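PDB 1C1K: DNA helicase assembly protein from Enterobacteria phage T4, which loads the replicative helicase onto fork DNA coated with single-stranded DNA-binding protein and coordinates leading- and lagging-strand synthesis. Local coordinates for residues A[11-16]-A[65-70]; A[75-80]-A[97-102]. One frame throughout, in Å; residues are numbered along the deposited sequence.

How the contacts relate
From the N terminus the chain runs through strand 2-4 into the loop 11-16, which leads into helix 16-30. Contact 1 closes a long loop here: 48 intervening residues, more than half of them helical, bring the chain back so that 65-70, the turn into helix 68-81, docks on 11-16. Contact 2 opens only after contact 1 has closed, so the two follow in series and neither nest nor cross. It joins 75-80, farther along helix 68-81, to 97-102 on helix 95-107. The shared helix thus carries a surface contact at its start and a buried one near its end, their centres about 16 Å apart but touching where E70 packs on Y99.

Contact 1: A[11-16]-A[65-70]; sequences ERYIDG and KYKLKE
E11 spreads its carboxylate between two lysines. K69 NZ meets OE2 at 2.6 Å on the syn lone pair, a short salt bridge, whereas K67 NZ reaches OE1 at 3.1 Å from above the carboxylate plane. The same ammonium also bonds E11 O at 3.0 Å, in the carbonyl plane and on a lone pair, so K67 grips both backbone and side chain of one residue. A bend at chi2 (-58°) folds the E11 chain over toward the lysines; K69 comes out extended beyond CG, and K67 bends at chi3 and chi4. Water 1 links E11 OE1 to K69 NZ. Across the K67 chain lies the Y13 ring, whose CZ and OH both meet K67 CG at 3.4 Å, with K65 O at the ring edge, in plane. R12 O receives the N-H of L68, the first helical residue, at 2.7 Å and nearly along the C=O axis. K67 is the N-cap residue of helix 68-81, and E70 OE1, three residues on, accepts K67 N at 2.8 Å through its anti lone pair, one half of a capping box. L68 CD2 lies alongside the R12 guanidinium, 3.1 Å from NH2, and L68 CD1 meets I14 CD1 at 4.3 Å. Farther out, water 2 joins Y13 OH, K65 O and E70 OE1, while water 3 bridges I14 N and Y66 O. The R12 guanidinium is fixed by its bonds to A8 O and G9 O, and K69 pairs through its backbone with G10. I14 also packs on V19 of helix 16-30 and L68 on L22. D15, at the N-cap of helix 16-30, caps a backbone N of its first turn, and OD1 also bonds S18 OG.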
ATOM      1  N   GLU A  11       1.818  20.816  -5.897  1.00  5.69           N
ATOM      2  CA  GLU A  11       0.770  21.834  -5.821  1.00  5.73           C
ATOM      3  C   GLU A  11       0.205  22.194  -7.190  1.00  5.54           C
ATOM      4  O   GLU A  11      -0.793  22.909  -7.286  1.00  5.97           O
ATOM      5  CB  GLU A  11       1.306  23.106  -5.161  1.00  7.88           C
ATOM      6  CG  GLU A  11       1.695  22.932  -3.702  1.00 11.17           C
ATOM      7  CD  GLU A  11       0.547  22.439  -2.850  1.00 14.13           C
ATOM      8  OE1 GLU A  11      -0.532  23.073  -2.873  1.00 15.74           O
ATOM      9  OE2 GLU A  11       0.725  21.417  -2.156  1.00 16.38           O
ATOM     10  N   ARG A  12       0.840  21.686  -8.240  1.00  4.94           N
ATOM     11  CA  ARG A  12       0.435  21.972  -9.615  1.00  5.02           C
ATOM     12  C   ARG A  12      -0.890  21.385 -10.079  1.00  4.55           C
ATOM     13  O   ARG A  12      -1.315  20.321  -9.632  1.00  4.59           O
ATOM     14  CB  ARG A  12       1.482  21.447 -10.604  1.00  6.35           C
ATOM     15  CG  ARG A  12       2.818  22.134 -10.610  1.00  9.19           C
ATOM     16  CD  ARG A  12       3.722  21.452 -11.635  1.00 11.50           C
ATOM     17  NE  ARG A  12       4.185  20.142 -11.173  1.00 14.25           N
ATOM     18  CZ  ARG A  12       4.501  19.123 -11.970  1.00 15.43           C
ATOM     19  NH1 ARG A  12       4.407  19.240 -13.288  1.00 16.85           N
ATOM     20  NH2 ARG A  12       4.932  17.986 -11.447  1.00 16.76           N
ATOM     21  N   TYR A  13      -1.527  22.091 -11.008  1.00  3.19           N
ATOM     22  CA  TYR A  13      -2.745  21.603 -11.631  1.00  2.32           C
ATOM     23  C   TYR A  13      -2.267  21.161 -13.015  1.00  2.72           C
ATOM     24  O   TYR A  13      -1.391  21.802 -13.618  1.00  2.63           O
ATOM     25  CB  TYR A  13      -3.794  22.704 -11.737  1.00  2.64           C
ATOM     26  CG  TYR A  13      -4.426  23.005 -10.395  1.00  4.33           C
ATOM     27  CD1 TYR A  13      -3.997  24.090  -9.635  1.00  5.17           C
ATOM     28  CD2 TYR A  13      -5.405  22.162  -9.852  1.00  5.29           C
ATOM     29  CE1 TYR A  13      -4.516  24.334  -8.361  1.00  6.31           C
ATOM     30  CE2 TYR A  13      -5.930  22.399  -8.574  1.00  6.69           C
ATOM     31  CZ  TYR A  13      -5.476  23.485  -7.840  1.00  7.43           C
ATOM     32  OH  TYR A  13      -5.970  23.728  -6.578  1.00  9.07           O
ATOM     33  N   ILE A  14      -2.820  20.054 -13.500  1.00  2.78           N
ATOM     34  CA  ILE A  14      -2.438  19.498 -14.793  1.00  2.00           C
ATOM     35  C   ILE A  14      -3.679  19.203 -15.635  1.00  2.00           C
ATOM     36  O   ILE A  14      -4.799  19.317 -15.141  1.00  2.00           O
ATOM     37  CB  ILE A  14      -1.599  18.211 -14.586  1.00  2.00           C
ATOM     38  CG1 ILE A  14      -2.428  17.139 -13.865  1.00  2.26           C
ATOM     39  CG2 ILE A  14      -0.363  18.546 -13.752  1.00  2.20           C
ATOM     40  CD1 ILE A  14      -1.684  15.832 -13.642  1.00  3.10           C
ATOM     41  N   ASP A  15      -3.487  18.837 -16.901  1.00  2.00           N
ATOM     42  CA  ASP A  15      -4.639  18.571 -17.753  1.00  2.39           C
ATOM     43  C   ASP A  15      -5.149  17.131 -17.693  1.00  2.13           C
ATOM     44  O   ASP A  15      -4.561  16.279 -17.033  1.00  2.23           O
ATOM     45  CB  ASP A  15      -4.367  19.017 -19.209  1.00  2.05           C
ATOM     46  CG  ASP A  15      -3.257  18.234 -19.896  1.00  5.00           C
ATOM     47  OD1 ASP A  15      -2.852  17.157 -19.403  1.00  3.61           O
ATOM     48  OD2 ASP A  15      -2.792  18.711 -20.959  1.00  5.67           O
ATOM     49  N   GLY A  16      -6.267  16.883 -18.370  1.00  2.00           N
ATOM     50  CA  GLY A  16      -6.885  15.568 -18.366  1.00  2.19           C
ATOM     51  C   GLY A  16      -6.013  14.420 -18.821  1.00  2.31           C
ATOM     52  O   GLY A  16      -5.979  13.368 -18.176  1.00  2.23           O
ATOM     53  N   LYS A  65     -10.298  19.833 -10.813  1.00  4.48           N
ATOM     54  CA  LYS A  65     -10.365  20.094  -9.385  1.00  7.09           C
ATOM     55  C   LYS A  65      -9.187  19.790  -8.472  1.00  6.00           C
ATOM     56  O   LYS A  65      -8.941  20.534  -7.521  1.00  8.06           O
ATOM     57  CB  LYS A  65     -11.599  19.375  -8.834  1.00  9.41           C
ATOM     58  CG  LYS A  65     -11.766  19.458  -7.331  1.00 13.97           C
ATOM     59  CD  LYS A  65     -13.081  18.835  -6.901  1.00 17.98           C
ATOM     60  CE  LYS A  65     -13.225  18.838  -5.389  1.00 19.88           C
ATOM     61  NZ  LYS A  65     -13.971  20.038  -4.912  1.00 24.25           N
ATOM     62  N   TYR A  66      -8.461  18.712  -8.746  1.00  4.63           N
ATOM     63  CA  TYR A  66      -7.379  18.297  -7.862  1.00  4.52           C
ATOM     64  C   TYR A  66      -5.949  18.608  -8.269  1.00  4.49           C
ATOM     65  O   TYR A  66      -5.587  18.502  -9.437  1.00  3.65           O
ATOM     66  CB  TYR A  66      -7.503  16.789  -7.600  1.00  4.56           C
ATOM     67  CG  TYR A  66      -8.844  16.386  -7.027  1.00  6.41           C
ATOM     68  CD1 TYR A  66      -9.863  15.901  -7.851  1.00  6.10           C
ATOM     69  CD2 TYR A  66      -9.106  16.508  -5.662  1.00  7.12           C
ATOM     70  CE1 TYR A  66     -11.106  15.549  -7.336  1.00  7.75           C
ATOM     71  CE2 TYR A  66     -10.350  16.157  -5.133  1.00  9.31           C
ATOM     72  CZ  TYR A  66     -11.342  15.682  -5.977  1.00  8.76           C
ATOM     73  OH  TYR A  66     -12.574  15.359  -5.463  1.00 11.24           O
ATOM     74  N   LYS A  67      -5.140  18.979  -7.276  1.00  3.76           N
ATOM     75  CA  LYS A  67      -3.732  19.275  -7.495  1.00  4.24           C
ATOM     76  C   LYS A  67      -3.019  17.945  -7.691  1.00  4.13           C
ATOM     77  O   LYS A  67      -3.545  16.892  -7.330  1.00  3.46           O
ATOM     78  CB  LYS A  67      -3.129  19.992  -6.288  1.00  6.84           C
ATOM     79  CG  LYS A  67      -3.906  21.196  -5.805  1.00 10.95           C
ATOM     80  CD  LYS A  67      -3.422  21.622  -4.423  1.00 14.12           C
ATOM     81  CE  LYS A  67      -3.546  23.120  -4.234  1.00 18.29           C
ATOM     82  NZ  LYS A  67      -2.583  23.865  -5.102  1.00 20.08           N
ATOM     83  N   LEU A  68      -1.820  17.995  -8.260  1.00  4.01           N
ATOM     84  CA  LEU A  68      -1.043  16.788  -8.513  1.00  3.83           C
ATOM     85  C   LEU A  68      -0.896  15.888  -7.283  1.00  4.62           C
ATOM     86  O   LEU A  68      -1.076  14.673  -7.378  1.00  3.61           O
ATOM     87  CB  LEU A  68       0.342  17.166  -9.048  1.00  5.06           C
ATOM     88  CG  LEU A  68       1.331  16.019  -9.286  1.00  5.91           C
ATOM     89  CD1 LEU A  68       0.718  14.982 -10.221  1.00  5.38           C
ATOM     90  CD2 LEU A  68       2.628  16.570  -9.877  1.00  4.48           C
ATOM     91  N   LYS A  69      -0.568  16.475  -6.136  1.00  5.21           N
ATOM     92  CA  LYS A  69      -0.403  15.686  -4.915  1.00  7.43           C
ATOM     93  C   LYS A  69      -1.701  14.958  -4.546  1.00  7.22           C
ATOM     94  O   LYS A  69      -1.677  13.792  -4.133  1.00  6.88           O
ATOM     95  CB  LYS A  69       0.054  16.583  -3.756  1.00  7.76           C
ATOM     96  CG  LYS A  69      -0.927  17.682  -3.388  1.00 13.11           C
ATOM     97  CD  LYS A  69      -0.388  18.550  -2.253  1.00 16.90           C
ATOM     98  CE  LYS A  69      -1.514  19.298  -1.557  1.00 19.45           C
ATOM     99  NZ  LYS A  69      -1.000  20.277  -0.557  1.00 21.58           N
ATOM    100  N   GLU A  70      -2.832  15.639  -4.707  1.00  6.14           N
ATOM    101  CA  GLU A  70      -4.122  15.032  -4.397  1.00  7.00           C
ATOM    102  C   GLU A  70      -4.430  13.913  -5.404  1.00  6.10           C
ATOM    103  O   GLU A  70      -4.922  12.841  -5.033  1.00  5.71           O
ATOM    104  CB  GLU A  70      -5.221  16.098  -4.431  1.00  8.76           C
ATOM    105  CG  GLU A  70      -5.015  17.215  -3.404  1.00 11.50           C
ATOM    106  CD  GLU A  70      -6.020  18.352  -3.533  1.00 16.13           C
ATOM    107  OE1 GLU A  70      -6.181  18.908  -4.644  1.00 14.67           O
ATOM    108  OE2 GLU A  70      -6.650  18.701  -2.510  1.00 19.31           O
TER
HETATM  109  O   HOH W   1      -2.239  22.973  -0.694  1.00 30.42           O
HETATM  110  O   HOH W   2      -7.321  21.339  -5.397  1.00 19.83           O
HETATM  111  O   HOH W   3      -5.012  19.163 -11.989  1.00  2.00           O

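Contact 2: A[75-80]-A[97-102]; sequences FISNLV and VFYREY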
ATOM      1  N   PHE A  75      -5.063   8.067  -6.632  1.00  4.58           N
ATOM      2  CA  PHE A  75      -4.690   6.850  -7.334  1.00  4.49           C
ATOM      3  C   PHE A  75      -3.952   5.848  -6.464  1.00  4.80           C
ATOM      4  O   PHE A  75      -4.245   4.655  -6.533  1.00  5.26           O
ATOM      5  CB  PHE A  75      -3.876   7.191  -8.583  1.00  4.01           C
ATOM      6  CG  PHE A  75      -4.655   7.980  -9.604  1.00  4.67           C
ATOM      7  CD1 PHE A  75      -4.062   9.035 -10.288  1.00  3.68           C
ATOM      8  CD2 PHE A  75      -6.000   7.693  -9.851  1.00  4.62           C
ATOM      9  CE1 PHE A  75      -4.793   9.796 -11.201  1.00  4.29           C
ATOM     10  CE2 PHE A  75      -6.741   8.447 -10.761  1.00  4.59           C
ATOM     11  CZ  PHE A  75      -6.134   9.505 -11.439  1.00  2.77           C
ATOM     12  N   ILE A  76      -3.018   6.319  -5.641  1.00  5.73           N
ATOM     13  CA  ILE A  76      -2.263   5.423  -4.771  1.00  6.28           C
ATOM     14  C   ILE A  76      -3.183   4.730  -3.763  1.00  6.72           C
ATOM     15  O   ILE A  76      -3.187   3.503  -3.663  1.00  7.02           O
ATOM     16  CB  ILE A  76      -1.150   6.179  -4.001  1.00  7.22           C
ATOM     17  CG1 ILE A  76      -0.074   6.657  -4.976  1.00  7.58           C
ATOM     18  CG2 ILE A  76      -0.506   5.257  -2.963  1.00  9.14           C
ATOM     19  CD1 ILE A  76       0.855   7.711  -4.390  1.00  9.77           C
ATOM     20  N   SER A  77      -3.963   5.510  -3.023  1.00  7.76           N
ATOM     21  CA  SER A  77      -4.866   4.929  -2.030  1.00  7.78           C
ATOM     22  C   SER A  77      -5.762   3.861  -2.642  1.00  8.41           C
ATOM     23  O   SER A  77      -5.906   2.771  -2.085  1.00  9.50           O
ATOM     24  CB  SER A  77      -5.724   6.016  -1.373  1.00  7.36           C
ATOM     25  OG  SER A  77      -6.638   6.582  -2.292  1.00  8.07           O
ATOM     26  N   ASN A  78      -6.352   4.161  -3.797  1.00  7.40           N
ATOM     27  CA  ASN A  78      -7.235   3.209  -4.467  1.00  7.10           C
ATOM     28  C   ASN A  78      -6.524   1.969  -4.988  1.00  8.95           C
ATOM     29  O   ASN A  78      -6.972   0.845  -4.760  1.00 10.32           O
ATOM     30  CB  ASN A  78      -7.959   3.880  -5.635  1.00  6.24           C
ATOM     31  CG  ASN A  78      -9.220   4.589  -5.203  1.00  5.76           C
ATOM     32  OD1 ASN A  78     -10.289   3.981  -5.113  1.00  7.05           O
ATOM     33  ND2 ASN A  78      -9.105   5.883  -4.927  1.00  4.73           N
ATOM     34  N   LEU A  79      -5.418   2.161  -5.695  1.00  8.73           N
ATOM     35  CA  LEU A  79      -4.703   1.024  -6.259  1.00 10.32           C
ATOM     36  C   LEU A  79      -4.035   0.134  -5.221  1.00 11.93           C
ATOM     37  O   LEU A  79      -3.719  -1.023  -5.503  1.00 12.81           O
ATOM     38  CB  LEU A  79      -3.681   1.513  -7.288  1.00 10.46           C
ATOM     39  CG  LEU A  79      -4.352   2.004  -8.573  1.00  8.88           C
ATOM     40  CD1 LEU A  79      -3.384   2.857  -9.367  1.00 11.32           C
ATOM     41  CD2 LEU A  79      -4.815   0.807  -9.398  1.00  9.85           C
ATOM     42  N   VAL A  80      -3.821   0.659  -4.021  1.00 12.37           N
ATOM     43  CA  VAL A  80      -3.202  -0.145  -2.975  1.00 14.72           C
ATOM     44  C   VAL A  80      -4.240  -0.886  -2.140  1.00 16.02           C
ATOM     45  O   VAL A  80      -4.216  -2.120  -2.051  1.00 16.88           O
ATOM     46  CB  VAL A  80      -2.355   0.709  -2.001  1.00 13.56           C
ATOM     47  CG1 VAL A  80      -1.989  -0.123  -0.770  1.00 14.94           C
ATOM     48  CG2 VAL A  80      -1.105   1.201  -2.684  1.00 12.84           C
ATOM     49  N   VAL A  97     -14.713   8.564  -3.319  1.00 12.49           N
ATOM     50  CA  VAL A  97     -15.280   8.226  -2.023  1.00 13.22           C
ATOM     51  C   VAL A  97     -14.228   7.449  -1.239  1.00 12.66           C
ATOM     52  O   VAL A  97     -13.953   7.755  -0.081  1.00 13.50           O
ATOM     53  CB  VAL A  97     -16.541   7.353  -2.181  1.00 14.48           C
ATOM     54  CG1 VAL A  97     -16.875   6.678  -0.866  1.00 15.29           C
ATOM     55  CG2 VAL A  97     -17.705   8.205  -2.641  1.00 13.64           C
ATOM     56  N   PHE A  98     -13.628   6.454  -1.888  1.00 12.13           N
ATOM     57  CA  PHE A  98     -12.613   5.627  -1.245  1.00 11.51           C
ATOM     58  C   PHE A  98     -11.422   6.452  -0.776  1.00 12.50           C
ATOM     59  O   PHE A  98     -10.899   6.238   0.314  1.00 12.88           O
ATOM     60  CB  PHE A  98     -12.135   4.528  -2.199  1.00  9.55           C
ATOM     61  CG  PHE A  98     -11.215   3.531  -1.552  1.00 10.12           C
ATOM     62  CD1 PHE A  98     -11.719   2.351  -1.016  1.00 10.09           C
ATOM     63  CD2 PHE A  98      -9.851   3.788  -1.447  1.00  8.70           C
ATOM     64  CE1 PHE A  98     -10.882   1.443  -0.379  1.00 12.13           C
ATOM     65  CE2 PHE A  98      -9.003   2.889  -0.813  1.00 10.68           C
ATOM     66  CZ  PHE A  98      -9.520   1.712  -0.276  1.00 11.42           C
ATOM     67  N   TYR A  99     -10.996   7.396  -1.607  1.00 11.74           N
ATOM     68  CA  TYR A  99      -9.864   8.256  -1.293  1.00 12.47           C
ATOM     69  C   TYR A  99     -10.122   9.146  -0.077  1.00 13.88           C
ATOM     70  O   TYR A  99      -9.256   9.292   0.793  1.00 14.42           O
ATOM     71  CB  TYR A  99      -9.537   9.121  -2.510  1.00 11.43           C
ATOM     72  CG  TYR A  99      -8.888  10.445  -2.187  1.00 10.51           C
ATOM     73  CD1 TYR A  99      -7.530  10.520  -1.878  1.00 10.71           C
ATOM     74  CD2 TYR A  99      -9.614  11.629  -2.257  1.00 10.22           C
ATOM     75  CE1 TYR A  99      -6.908  11.744  -1.655  1.00 12.13           C
ATOM     76  CE2 TYR A  99      -9.006  12.855  -2.036  1.00 12.85           C
ATOM     77  CZ  TYR A  99      -7.649  12.907  -1.741  1.00 12.72           C
ATOM     78  OH  TYR A  99      -7.039  14.129  -1.571  1.00 14.31           O
ATOM     79  N   ARG A 100     -11.305   9.752  -0.022  1.00 14.45           N
ATOM     80  CA  ARG A 100     -11.639  10.619   1.100  1.00 17.84           C
ATOM     81  C   ARG A 100     -11.556   9.823   2.404  1.00 20.04           C
ATOM     82  O   ARG A 100     -11.042  10.311   3.411  1.00 21.10           O
ATOM     83  CB  ARG A 100     -13.043  11.205   0.914  1.00 17.46           C
ATOM     84  CG  ARG A 100     -13.095  12.359  -0.085  1.00 17.84           C
ATOM     85  CD  ARG A 100     -14.420  13.117  -0.039  1.00 17.80           C
ATOM     86  NE  ARG A 100     -15.476  12.433  -0.782  1.00 19.91           N
ATOM     87  CZ  ARG A 100     -15.606  12.462  -2.106  1.00 20.02           C
ATOM     88  NH1 ARG A 100     -14.744  13.145  -2.850  1.00 20.87           N
ATOM     89  NH2 ARG A 100     -16.602  11.808  -2.689  1.00 20.75           N
ATOM     90  N   GLU A 101     -12.045   8.588   2.374  1.00 20.70           N
ATOM     91  CA  GLU A 101     -12.010   7.739   3.556  1.00 22.70           C
ATOM     92  C   GLU A 101     -10.578   7.339   3.906  1.00 22.20           C
ATOM     93  O   GLU A 101     -10.220   7.253   5.080  1.00 22.34           O
ATOM     94  CB  GLU A 101     -12.856   6.483   3.330  1.00 25.24           C
ATOM     95  CG  GLU A 101     -13.869   6.211   4.432  1.00 32.13           C
ATOM     96  CD  GLU A 101     -13.292   5.393   5.576  1.00 34.73           C
ATOM     97  OE1 GLU A 101     -13.505   5.774   6.750  1.00 36.59           O
ATOM     98  OE2 GLU A 101     -12.629   4.367   5.302  1.00 36.95           O
ATOM     99  N   TYR A 102      -9.753   7.112   2.886  1.00 21.81           N
ATOM    100  CA  TYR A 102      -8.367   6.707   3.108  1.00 21.62           C
ATOM    101  C   TYR A 102      -7.410   7.806   3.581  1.00 22.07           C
ATOM    102  O   TYR A 102      -6.460   7.520   4.314  1.00 21.74           O
ATOM    103  CB  TYR A 102      -7.801   6.049   1.846  1.00 19.91           C
ATOM    104  CG  TYR A 102      -6.822   4.931   2.140  1.00 17.99           C
ATOM    105  CD1 TYR A 102      -7.273   3.649   2.457  1.00 17.09           C
ATOM    106  CD2 TYR A 102      -5.443   5.154   2.101  1.00 16.59           C
ATOM    107  CE1 TYR A 102      -6.377   2.611   2.725  1.00 16.46           C
ATOM    108  CE2 TYR A 102      -4.536   4.122   2.366  1.00 16.48           C
ATOM    109  CZ  TYR A 102      -5.011   2.850   2.675  1.00 16.19           C
ATOM    110  OH  TYR A 102      -4.126   1.812   2.904  1.00 14.60           O
TER
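The F98 ring has N78 OD1 and S77 O beside it, both approaching obliquely; S77 O lies 3.4 Å from CE2. At the edge of the Y99 ring, near its plane, is S77 OG, and S77 CB approaches the Y102 ring obliquely, 3.6 Å from CD2. The N78 amide is tilted 46° to the F98 ring and less steeply to that of Y99. N78 and F98 slide past each other in opposite directions, which lays OD1 3.5 Å from F98 CB, while ND2 turns to the base of Y99, 4.1 Å from CB. With CG anti to the backbone N (chi1 -173°), F98 swings its ring along the carbonyl side of S77. Y99 also has CG on the anti side, but its ring leads away from 75-80 to pack on L73 and I74 of helix 68-81. The short S77 side chain sits at the closest backbone approach, consistent with the CA atoms of S77 and Y99 being 6.0 Å apart; the axes of helices 75-80 and 97-102 pass at 8.9 Å, crossing nearly at right angles (98°). The contact thus joins helices 68-81 and 95-107, with F98 and Y102 also touching A81. The polar groups at the crossing look to partners beyond the opposing segment. S77 OG, in the crowded position between N and C, has L73 O, the stronger partner, and I74 O as acceptors for its single proton, and Y102 OH bonds E159. N78 OD1 takes N82 ND2, while N78 ND2 is shared between I74 O in its own helix and A95 O at the start of helix 95-107. With these bonds made, S77 O, N78 OD1 and S77 CB lie against the aromatic residues in van der Waals contact alone.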